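Local coordinates for protein fusolin (Unidentified entomopoxvirus, PDB 4OW5) that builds the crystalline viral spindles that enhance virulence, and probably binds chitin and acts on it as a metal-dependent lytic polysaccharide monooxygenase, at residues T5-R10 / A229-A234; A59-Q64 / G106-M111; I151-P156 / P203-Q208. All coordinates share one frame; numbering follows the deposited sequence.

Contact 1 of 3, residues T5-R10 / A229-A234; sequences TFPIAR and ADVIFA. With EDO (1,2-ethanediol), chain H.
Arg10 NH2 is gripped by two oxygens: OD1 of Asp230, at 2.7 Å and almost straight (172°), and O2 of an ethanediol molecule. This salt bridge ties the first residue of helix 10-17, just after strand 2-6, to strand 223-234; strands 2-6 and 223-234 belong to separate sheets of the fibronectin type III-like sandwich. It is a side-on, bidentate salt bridge, because Arg10 NE also bonds Asp230 OD2 at 3.0 Å; each carboxylate oxygen uses its syn lone pair, and the guanidinium and carboxylate planes lie only 11° apart. The arginine starts with CG anti to its backbone N (chi1 -173°) and bends at chi3, which brings its flat head edge-on to the carboxylate. Met111 O takes a bond from NH1 and Trp117 adds a cation-pi contact, so that with Asp230 three residues fix the rotation of this buried charge. The ethanediol, probably from the crystallisation liquor, also accepts from NH1.

Between the backbones, two waters meet at Ile8 O. One lies 2.7 Å from Ile8 O and equally close to Asp230 O; the other accepts from Asp230 N. They span the gap where the segments are not joined by direct backbone bonds. The methyl of Ala229 rests against the carbonyl oxygens of Pro7 and Ile8, and Ile8 N donates to Tyr345 OH of the second subunit. The cis peptide before Pro7 lies at the turn out of the strand, and the proline ring packs inward: its CB and CG both touch Val231 CG2, with CB at 3.9 Å.

Contact 2 of 3, residues A59-Q64 / G106-M111; sequences AQYMFQ and GDKTGM
Met62 and Lys108 mark the closest approach of helix 52-64 to the segment 106-111; the contact has no direct hydrogen bond across it and rests on van der Waals packing, much of it of Met62 against the loop backbone. Met62 CG stands anti to its backbone N (chi1 169°), sending the chain straight at the loop: its CB lies against Asp107 O, its CG against CA and CB of Lys108, and its SD 3.7 Å from Lys108 O and close to Gly110 N. The aliphatic part of Lys108 slides past it in the opposite direction. Beyond the sulfur, the bend at chi3 turns Met62 CE to the edge of the Phe63 ring. Met111 completes this cluster. Bent at chi2, it offers CG to Met62 SD at 4.1 Å and CE to Phe63 CE1 at 3.6 Å, its side chain crossing that of Phe63 at about a right angle. At the other end Tyr61 CE1 approaches Gly106 CA at 3.9 Å, where the absence of a side chain lets the ring lie near the backbone.

The polar links run through water or stay within the loop. One water, 2.7 Å from Lys108 NZ, also bonds Tyr61 OH; NZ is held besides by the carbonyls of Phe105 and Glu68. Asp107 OD1 accepts from both Thr109 N, at 2.9 Å, and Thr109 OG1, while Asp107 OD2 forms a salt bridge with Lys44.

The bond from Thr109 N makes an Asx turn, leading into the 3-10 segment. Tyr61 lies about 8 Å, side chain to side chain, from His1, which binds copper or zinc in other structures of this protein but carries no metal here, consistent with a helical insertion beside the metal site, as in lytic polysaccharide monooxygenases of this family.

Contact 3 of 3, residues I151-P156 / P203-Q208; sequences IYITVP and PVRQTQ. With EDO (1,2-ethanediol), chain G.
Arg205 grips a single atom, Thr154 O, with two nitrogens: NH2 at 2.9 Å and NE at 3.0 Å. The oxygen lies practically in the guanidinium plane, whereas the two donors reach it from opposite faces of its own carbonyl plane, with C=O...donor angles of 145° and 157°. An apolar atom lies over each face of the head: Pro156 CG sits over the centre of one, and Ile153 CD1 lies over the other, offset toward the rim. The bend at chi2 (-85°) folds the arginine back toward the strand. Ile153 CD1 also meets Pro203 CD tip to tip at 3.9 Å, and an ethanediol, probably from the crystallisation liquor, takes a nearly straight bond from NH2 through its O1.

In the next shell, a water bonded to Thr154 OG1 and Val155 O accepts a weak bond from NE; Thr154 OG1 itself is bonded by Val210 N. Another water joins Pro156 O to Thr207 OG1, and Thr207 packs on Thr207 of the second subunit. The whole links the end of strand 147-154 to the loop that crosses between the two sheets of the sandwich.

The guanidinium thus has hydrocarbon over both faces while its edge donates to the last carbonyl of the strand; such forked bonding from a positive group would be expected to polarise Thr154 O.

In the fold
From the N terminus, strand 2-6 enters contact 1 at residues 5-10, whose partner 229-234, on strand 223-234, begins 219 residues after Arg10. Both other contacts fall within this long loop, one after the other. Contact 2 closes first, joining helix 52-64 to the loop segment 106-111, in the part of the chain that precedes most of the sandwich strands. Contact 3 then ties the end of strand 147-154 to Pro203 and the loop that follows strand 194-203. Contact 1 touches contact 2 through the Arg10 side chain and the Met111 carbonyl, joining helical region and sandwich, while Phe233 packs on Pro203, Val204 and Arg205 of contact 3. Contacts 2 and 3 do not touch; contacts 1 and 3 both meet the second subunit.

Contact 1 of 3, residues T5-R10 / A229-A234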
loop_
_atom_site.group_PDB
_atom_site.type_symbol
_atom_site.label_atom_id
_atom_site.label_comp_id
_atom_site.label_asym_id
_atom_site.label_seq_id
_atom_site.Cartn_x
_atom_site.Cartn_y
_atom_site.Cartn_z
ATOM N N THR A 5 12.009 18.801 -9.019
ATOM C CA THR A 5 12.582 17.722 -9.824
ATOM C C THR A 5 12.810 16.509 -8.961
ATOM O O THR A 5 12.811 15.409 -9.491
ATOM C CB THR A 5 13.816 18.120 -10.577
ATOM O OG1 THR A 5 14.697 18.805 -9.699
ATOM C CG2 THR A 5 13.476 18.932 -11.806
ATOM N N PHE A 6 12.996 16.667 -7.667
ATOM C CA PHE A 6 13.111 15.482 -6.794
ATOM C C PHE A 6 12.496 15.759 -5.438
ATOM O O PHE A 6 13.029 16.616 -4.744
ATOM C CB PHE A 6 14.557 14.995 -6.603
ATOM C CG PHE A 6 14.534 13.658 -5.900
ATOM C CD1 PHE A 6 14.022 12.541 -6.534
ATOM C CD2 PHE A 6 14.876 13.551 -4.557
ATOM C CE1 PHE A 6 13.815 11.362 -5.846
ATOM C CE2 PHE A 6 14.763 12.326 -3.885
ATOM C CZ PHE A 6 14.242 11.233 -4.548
ATOM N N PRO A 7 11.425 15.038 -5.013
ATOM C CA PRO A 7 10.632 14.047 -5.790
ATOM C C PRO A 7 9.916 14.782 -6.919
ATOM O O PRO A 7 9.411 15.873 -6.681
ATOM C CB PRO A 7 9.638 13.464 -4.768
ATOM C CG PRO A 7 9.905 14.104 -3.477
ATOM C CD PRO A 7 10.832 15.289 -3.694
ATOM N N ILE A 8 9.887 14.219 -8.108
ATOM C CA ILE A 8 9.352 14.897 -9.299
ATOM C C ILE A 8 7.936 15.411 -9.059
ATOM O O ILE A 8 7.092 14.683 -8.516
ATOM C CB ILE A 8 9.451 14.019 -10.566
ATOM C CG1 ILE A 8 9.197 14.861 -11.829
ATOM C CG2 ILE A 8 8.572 12.775 -10.533
ATOM C CD1 ILE A 8 9.527 14.131 -13.179
ATOM N N ALA A 9 7.694 16.701 -9.404
ATOM C CA ALA A 9 6.373 17.280 -9.220
ATOM C C ALA A 9 5.380 16.574 -10.171
ATOM O O ALA A 9 5.761 16.139 -11.262
ATOM C CB ALA A 9 6.387 18.767 -9.511
ATOM N N ARG A 10 4.120 16.488 -9.761
ATOM C CA ARG A 10 3.060 15.830 -10.532
ATOM C C ARG A 10 2.967 16.350 -11.964
ATOM O O ARG A 10 2.933 15.555 -12.915
ATOM C CB ARG A 10 1.711 16.035 -9.835
ATOM C CG ARG A 10 0.587 15.260 -10.445
ATOM C CD ARG A 10 -0.691 15.560 -9.692
ATOM N NE ARG A 10 -0.722 14.871 -8.399
ATOM C CZ ARG A 10 -1.756 14.899 -7.574
ATOM N NH1 ARG A 10 -2.852 15.572 -7.900
ATOM N NH2 ARG A 10 -1.718 14.229 -6.427
ATOM N N ALA A 229 3.783 16.782 -5.219
ATOM C CA ALA A 229 4.643 15.654 -5.574
ATOM C C ALA A 229 4.076 14.402 -4.892
ATOM O O ALA A 229 3.852 14.410 -3.685
ATOM C CB ALA A 229 6.057 15.902 -5.142
ATOM N N ASP A 230 3.845 13.360 -5.666
ATOM C CA ASP A 230 3.308 12.076 -5.195
ATOM C C ASP A 230 4.461 11.153 -4.786
ATOM O O ASP A 230 5.439 10.996 -5.518
ATOM C CB ASP A 230 2.456 11.432 -6.280
ATOM C CG ASP A 230 1.316 12.338 -6.721
ATOM O OD1 ASP A 230 0.398 12.593 -5.887
ATOM O OD2 ASP A 230 1.341 12.811 -7.896
ATOM N N VAL A 231 4.353 10.559 -3.632
ATOM C CA VAL A 231 5.406 9.730 -3.034
ATOM C C VAL A 231 4.817 8.534 -2.265
ATOM O O VAL A 231 3.762 8.635 -1.641
ATOM C CB VAL A 231 6.290 10.591 -2.054
ATOM C CG1 VAL A 231 7.519 9.819 -1.526
ATOM C CG2 VAL A 231 6.723 11.924 -2.653
ATOM N N ILE A 232 5.591 7.443 -2.216
ATOM C CA ILE A 232 5.265 6.261 -1.449
ATOM C C ILE A 232 6.544 5.622 -0.934
ATOM O O ILE A 232 7.549 5.576 -1.634
ATOM C CB ILE A 232 4.404 5.235 -2.240
ATOM C CG1 ILE A 232 3.674 4.302 -1.262
ATOM C CG2 ILE A 232 5.204 4.452 -3.292
ATOM C CD1 ILE A 232 2.693 3.299 -1.950
ATOM N N PHE A 233 6.503 5.119 0.283
ATOM C CA PHE A 233 7.607 4.357 0.822
ATOM C C PHE A 233 7.363 2.887 0.457
ATOM O O PHE A 233 6.226 2.433 0.532
ATOM C CB PHE A 233 7.719 4.570 2.350
ATOM C CG PHE A 233 8.275 5.933 2.661
ATOM C CD1 PHE A 233 9.582 6.248 2.349
ATOM C CD2 PHE A 233 7.490 6.902 3.271
ATOM C CE1 PHE A 233 10.087 7.513 2.585
ATOM C CE2 PHE A 233 8.013 8.159 3.554
ATOM C CZ PHE A 233 9.325 8.446 3.232
ATOM N N ALA A 234 8.383 2.169 0.015
ATOM C CA ALA A 234 8.272 0.743 -0.279
ATOM C C ALA A 234 8.904 -0.032 0.884
ATOM O O ALA A 234 10.053 0.218 1.252
ATOM C CB ALA A 234 8.923 0.397 -1.598
HETATM C C1 EDO H . -5.131 17.014 -5.631
HETATM O O1 EDO H . -6.154 17.841 -5.195
HETATM C C2 EDO H . -5.638 15.639 -6.082
HETATM O O2 EDO H . -4.555 14.773 -5.843
HETATM O O HOH W 1 7.096 12.313 -7.152
HETATM O O HOH W 2 4.491 13.620 -8.444
#

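Contact 2 of 3, residues A59-Q64 / G106-M111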
loop_
_atom_site.group_PDB
_atom_site.type_symbol
_atom_site.label_atom_id
_atom_site.label_comp_id
_atom_site.label_asym_id
_atom_site.label_seq_id
_atom_site.Cartn_x
_atom_site.Cartn_y
_atom_site.Cartn_z
ATOM N N ALA A 59 -5.700 22.327 -22.580
ATOM C CA ALA A 59 -5.124 21.133 -21.931
ATOM C C ALA A 59 -3.601 21.063 -22.147
ATOM O O ALA A 59 -2.867 20.694 -21.225
ATOM C CB ALA A 59 -5.788 19.872 -22.450
ATOM N N GLN A 60 -3.123 21.438 -23.337
ATOM C CA GLN A 60 -1.677 21.416 -23.606
ATOM C C GLN A 60 -0.984 22.526 -22.829
ATOM O O GLN A 60 0.128 22.301 -22.355
ATOM C CB GLN A 60 -1.345 21.508 -25.103
ATOM C CG GLN A 60 -1.761 20.258 -25.825
ATOM C CD GLN A 60 -1.685 20.337 -27.319
ATOM O OE1 GLN A 60 -1.350 21.362 -27.892
ATOM N NE2 GLN A 60 -2.013 19.233 -27.972
ATOM N N TYR A 61 -1.653 23.680 -22.636
ATOM C CA TYR A 61 -1.113 24.792 -21.843
ATOM C C TYR A 61 -0.876 24.345 -20.399
ATOM O O TYR A 61 0.128 24.711 -19.782
ATOM C CB TYR A 61 -2.054 25.999 -21.879
ATOM C CG TYR A 61 -1.614 27.177 -21.042
ATOM C CD1 TYR A 61 -2.020 27.303 -19.718
ATOM C CD2 TYR A 61 -0.943 28.249 -21.616
ATOM C CE1 TYR A 61 -1.676 28.411 -18.961
ATOM C CE2 TYR A 61 -0.578 29.364 -20.862
ATOM C CZ TYR A 61 -0.983 29.461 -19.544
ATOM O OH TYR A 61 -0.677 30.578 -18.812
ATOM N N MET A 62 -1.789 23.551 -19.861
ATOM C CA MET A 62 -1.633 23.021 -18.498
ATOM C C MET A 62 -0.322 22.192 -18.372
ATOM O O MET A 62 0.393 22.301 -17.372
ATOM C CB MET A 62 -2.876 22.184 -18.148
ATOM C CG MET A 62 -2.731 21.375 -16.908
ATOM S SD MET A 62 -4.192 20.384 -16.453
ATOM C CE MET A 62 -4.488 19.555 -17.920
ATOM N N PHE A 63 -0.010 21.364 -19.362
ATOM C CA PHE A 63 1.218 20.548 -19.329
ATOM C C PHE A 63 2.502 21.354 -19.638
ATOM O O PHE A 63 3.547 21.166 -18.981
ATOM C CB PHE A 63 1.114 19.392 -20.348
ATOM C CG PHE A 63 0.370 18.168 -19.893
ATOM C CD1 PHE A 63 -0.877 18.269 -19.313
ATOM C CD2 PHE A 63 0.848 16.910 -20.184
ATOM C CE1 PHE A 63 -1.576 17.124 -18.918
ATOM C CE2 PHE A 63 0.120 15.776 -19.865
ATOM C CZ PHE A 63 -1.056 15.889 -19.180
ATOM N N GLN A 64 2.442 22.180 -20.693
ATOM C CA GLN A 64 3.564 23.018 -21.131
ATOM C C GLN A 64 4.010 23.980 -20.066
ATOM O O GLN A 64 5.207 24.262 -19.986
ATOM C CB GLN A 64 3.177 23.820 -22.379
ATOM C CG GLN A 64 4.313 24.699 -22.966
ATOM C CD GLN A 64 3.856 25.931 -23.709
ATOM O OE1 GLN A 64 2.951 26.652 -23.281
ATOM N NE2 GLN A 64 4.597 26.302 -24.744
ATOM N N GLY A 106 -4.421 30.428 -16.800
ATOM C CA GLY A 106 -5.153 29.404 -17.541
ATOM C C GLY A 106 -5.944 28.507 -16.623
ATOM O O GLY A 106 -6.258 28.897 -15.499
ATOM N N ASP A 107 -6.213 27.278 -17.077
ATOM C CA ASP A 107 -6.905 26.253 -16.297
ATOM C C ASP A 107 -5.962 25.053 -16.124
ATOM O O ASP A 107 -5.620 24.389 -17.103
ATOM C CB ASP A 107 -8.213 25.836 -16.953
ATOM C CG ASP A 107 -9.041 24.881 -16.105
ATOM O OD1 ASP A 107 -8.444 24.086 -15.337
ATOM O OD2 ASP A 107 -10.275 24.924 -16.207
ATOM N N LYS A 108 -5.537 24.789 -14.882
ATOM C CA LYS A 108 -4.646 23.662 -14.582
ATOM C C LYS A 108 -5.335 22.670 -13.651
ATOM O O LYS A 108 -4.675 21.781 -13.109
ATOM C CB LYS A 108 -3.331 24.150 -13.977
ATOM C CG LYS A 108 -2.518 25.014 -14.963
ATOM C CD LYS A 108 -1.459 25.754 -14.243
ATOM C CE LYS A 108 -0.555 26.561 -15.136
ATOM N NZ LYS A 108 -0.637 27.989 -14.745
ATOM N N THR A 109 -6.660 22.765 -13.530
ATOM C CA THR A 109 -7.487 21.961 -12.621
ATOM C C THR A 109 -7.513 20.480 -12.897
ATOM O O THR A 109 -7.866 19.741 -11.979
ATOM C CB THR A 109 -8.915 22.458 -12.521
ATOM O OG1 THR A 109 -9.529 22.397 -13.802
ATOM C CG2 THR A 109 -8.990 23.833 -11.950
ATOM N N GLY A 110 -7.064 20.020 -14.064
ATOM C CA GLY A 110 -6.943 18.591 -14.320
ATOM C C GLY A 110 -5.960 17.956 -13.354
ATOM O O GLY A 110 -6.134 16.812 -12.945
ATOM N N MET A 111 -4.966 18.734 -12.884
ATOM C CA MET A 111 -3.958 18.231 -11.951
ATOM C C MET A 111 -4.518 18.009 -10.545
ATOM O O MET A 111 -3.828 17.386 -9.740
ATOM C CB MET A 111 -2.731 19.170 -11.927
ATOM C CG MET A 111 -1.972 19.190 -13.280
ATOM S SD MET A 111 -1.302 17.544 -13.708
ATOM C CE MET A 111 -0.925 17.756 -15.461
HETATM O O HOH W 3 0.475 29.712 -16.494
#

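Contact 3 of 3, residues I151-P156 / P203-Q208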
loop_
_atom_site.group_PDB
_atom_site.type_symbol
_atom_site.label_atom_id
_atom_site.label_comp_id
_atom_site.label_asym_id
_atom_site.label_seq_id
_atom_site.Cartn_x
_atom_site.Cartn_y
_atom_site.Cartn_z
ATOM N N ILE A 151 7.487 23.555 2.761
ATOM C CA ILE A 151 7.218 22.183 2.329
ATOM C C ILE A 151 6.236 21.609 3.318
ATOM O O ILE A 151 6.402 21.782 4.536
ATOM C CB ILE A 151 8.499 21.328 2.199
ATOM C CG1 ILE A 151 9.557 22.030 1.315
ATOM C CG2 ILE A 151 8.170 19.901 1.696
ATOM C CD1 ILE A 151 10.896 21.255 1.199
ATOM N N TYR A 152 5.208 20.953 2.783
ATOM C CA TYR A 152 4.152 20.306 3.524
ATOM C C TYR A 152 4.022 18.854 3.162
ATOM O O TYR A 152 4.331 18.475 2.044
ATOM C CB TYR A 152 2.802 20.975 3.258
ATOM C CG TYR A 152 2.761 22.443 3.603
ATOM C CD1 TYR A 152 2.211 22.878 4.800
ATOM C CD2 TYR A 152 3.214 23.405 2.708
ATOM C CE1 TYR A 152 2.148 24.226 5.120
ATOM C CE2 TYR A 152 3.152 24.759 3.012
ATOM C CZ TYR A 152 2.645 25.166 4.237
ATOM O OH TYR A 152 2.556 26.484 4.580
ATOM N N ILE A 153 3.493 18.053 4.088
ATOM C CA ILE A 153 3.195 16.638 3.887
ATOM C C ILE A 153 1.727 16.418 4.248
ATOM O O ILE A 153 1.223 16.993 5.233
ATOM C CB ILE A 153 4.128 15.664 4.663
ATOM C CG1 ILE A 153 3.814 14.202 4.262
ATOM C CG2 ILE A 153 3.985 15.824 6.196
ATOM C CD1 ILE A 153 4.797 13.209 4.746
ATOM N N THR A 154 1.047 15.597 3.464
ATOM C CA THR A 154 -0.336 15.275 3.770
ATOM C C THR A 154 -0.451 14.505 5.119
ATOM O O THR A 154 0.447 13.755 5.508
ATOM C CB THR A 154 -1.021 14.498 2.661
ATOM O OG1 THR A 154 -0.153 13.457 2.213
ATOM C CG2 THR A 154 -1.468 15.396 1.506
ATOM N N VAL A 155 -1.557 14.735 5.797
ATOM C CA VAL A 155 -1.907 14.070 7.063
ATOM C C VAL A 155 -2.042 12.566 6.793
ATOM O O VAL A 155 -2.379 12.190 5.672
ATOM C CB VAL A 155 -3.176 14.633 7.748
ATOM C CG1 VAL A 155 -3.002 16.100 8.153
ATOM C CG2 VAL A 155 -4.433 14.443 6.893
ATOM N N PRO A 156 -1.884 11.694 7.806
ATOM C CA PRO A 156 -1.999 10.247 7.533
ATOM C C PRO A 156 -3.342 9.764 6.968
ATOM O O PRO A 156 -3.344 8.786 6.246
ATOM C CB PRO A 156 -1.712 9.604 8.890
ATOM C CG PRO A 156 -0.975 10.660 9.670
ATOM C CD PRO A 156 -1.481 11.963 9.202
ATOM N N PRO A 203 8.308 12.311 7.449
ATOM C CA PRO A 203 7.654 11.315 8.316
ATOM C C PRO A 203 7.265 10.097 7.492
ATOM O O PRO A 203 6.744 10.231 6.385
ATOM C CB PRO A 203 6.411 12.058 8.866
ATOM C CG PRO A 203 6.727 13.513 8.672
ATOM C CD PRO A 203 7.574 13.594 7.449
ATOM N N VAL A 204 7.560 8.921 8.004
ATOM C CA VAL A 204 7.220 7.751 7.292
ATOM C C VAL A 204 5.656 7.666 7.308
ATOM O O VAL A 204 4.957 8.259 8.151
ATOM C CB VAL A 204 7.978 6.495 7.810
ATOM C CG1 VAL A 204 7.563 5.245 7.065
ATOM C CG2 VAL A 204 9.469 6.686 7.603
ATOM N N ARG A 205 5.162 7.218 6.196
ATOM C CA ARG A 205 3.740 7.022 5.934
ATOM C C ARG A 205 3.619 5.592 5.500
ATOM O O ARG A 205 4.524 5.076 4.831
ATOM C CB ARG A 205 3.271 7.991 4.834
ATOM C CG ARG A 205 3.164 9.446 5.276
ATOM C CD ARG A 205 1.850 9.732 5.923
ATOM N NE ARG A 205 1.711 11.131 6.341
ATOM C CZ ARG A 205 2.202 11.644 7.461
ATOM N NH1 ARG A 205 2.896 10.887 8.302
ATOM N NH2 ARG A 205 2.002 12.918 7.756
ATOM N N GLN A 206 2.503 4.956 5.832
ATOM C CA GLN A 206 2.216 3.595 5.397
ATOM C C GLN A 206 1.370 3.595 4.130
ATOM O O GLN A 206 1.015 2.542 3.663
ATOM C CB GLN A 206 1.492 2.850 6.543
ATOM C CG GLN A 206 2.241 2.936 7.888
ATOM C CD GLN A 206 3.698 2.521 7.792
ATOM O OE1 GLN A 206 4.036 1.518 7.159
ATOM N NE2 GLN A 206 4.595 3.235 8.467
ATOM N N THR A 207 1.045 4.757 3.577
ATOM C CA THR A 207 0.229 4.912 2.376
ATOM C C THR A 207 0.866 5.923 1.437
ATOM O O THR A 207 1.717 6.722 1.850
ATOM C CB THR A 207 -1.160 5.414 2.793
ATOM O OG1 THR A 207 -0.975 6.607 3.554
ATOM C CG2 THR A 207 -1.934 4.404 3.612
ATOM N N GLN A 208 0.380 5.948 0.210
ATOM C CA GLN A 208 0.829 6.918 -0.764
ATOM C C GLN A 208 0.410 8.308 -0.276
ATOM O O GLN A 208 -0.688 8.473 0.248
ATOM C CB GLN A 208 0.268 6.597 -2.142
ATOM C CG GLN A 208 0.697 7.595 -3.159
ATOM C CD GLN A 208 0.447 7.187 -4.571
ATOM O OE1 GLN A 208 0.319 6.003 -4.908
ATOM N NE2 GLN A 208 0.329 8.164 -5.421
HETATM C C1 EDO G . 2.460 12.898 11.227
HETATM O O1 EDO G . 3.279 13.579 10.288
HETATM C C2 EDO G . 3.246 11.712 11.828
HETATM O O2 EDO G . 2.377 10.593 11.957
HETATM O O HOH W 4 -0.566 11.286 4.000
HETATM O O HOH W 5 -1.370 7.229 6.149
#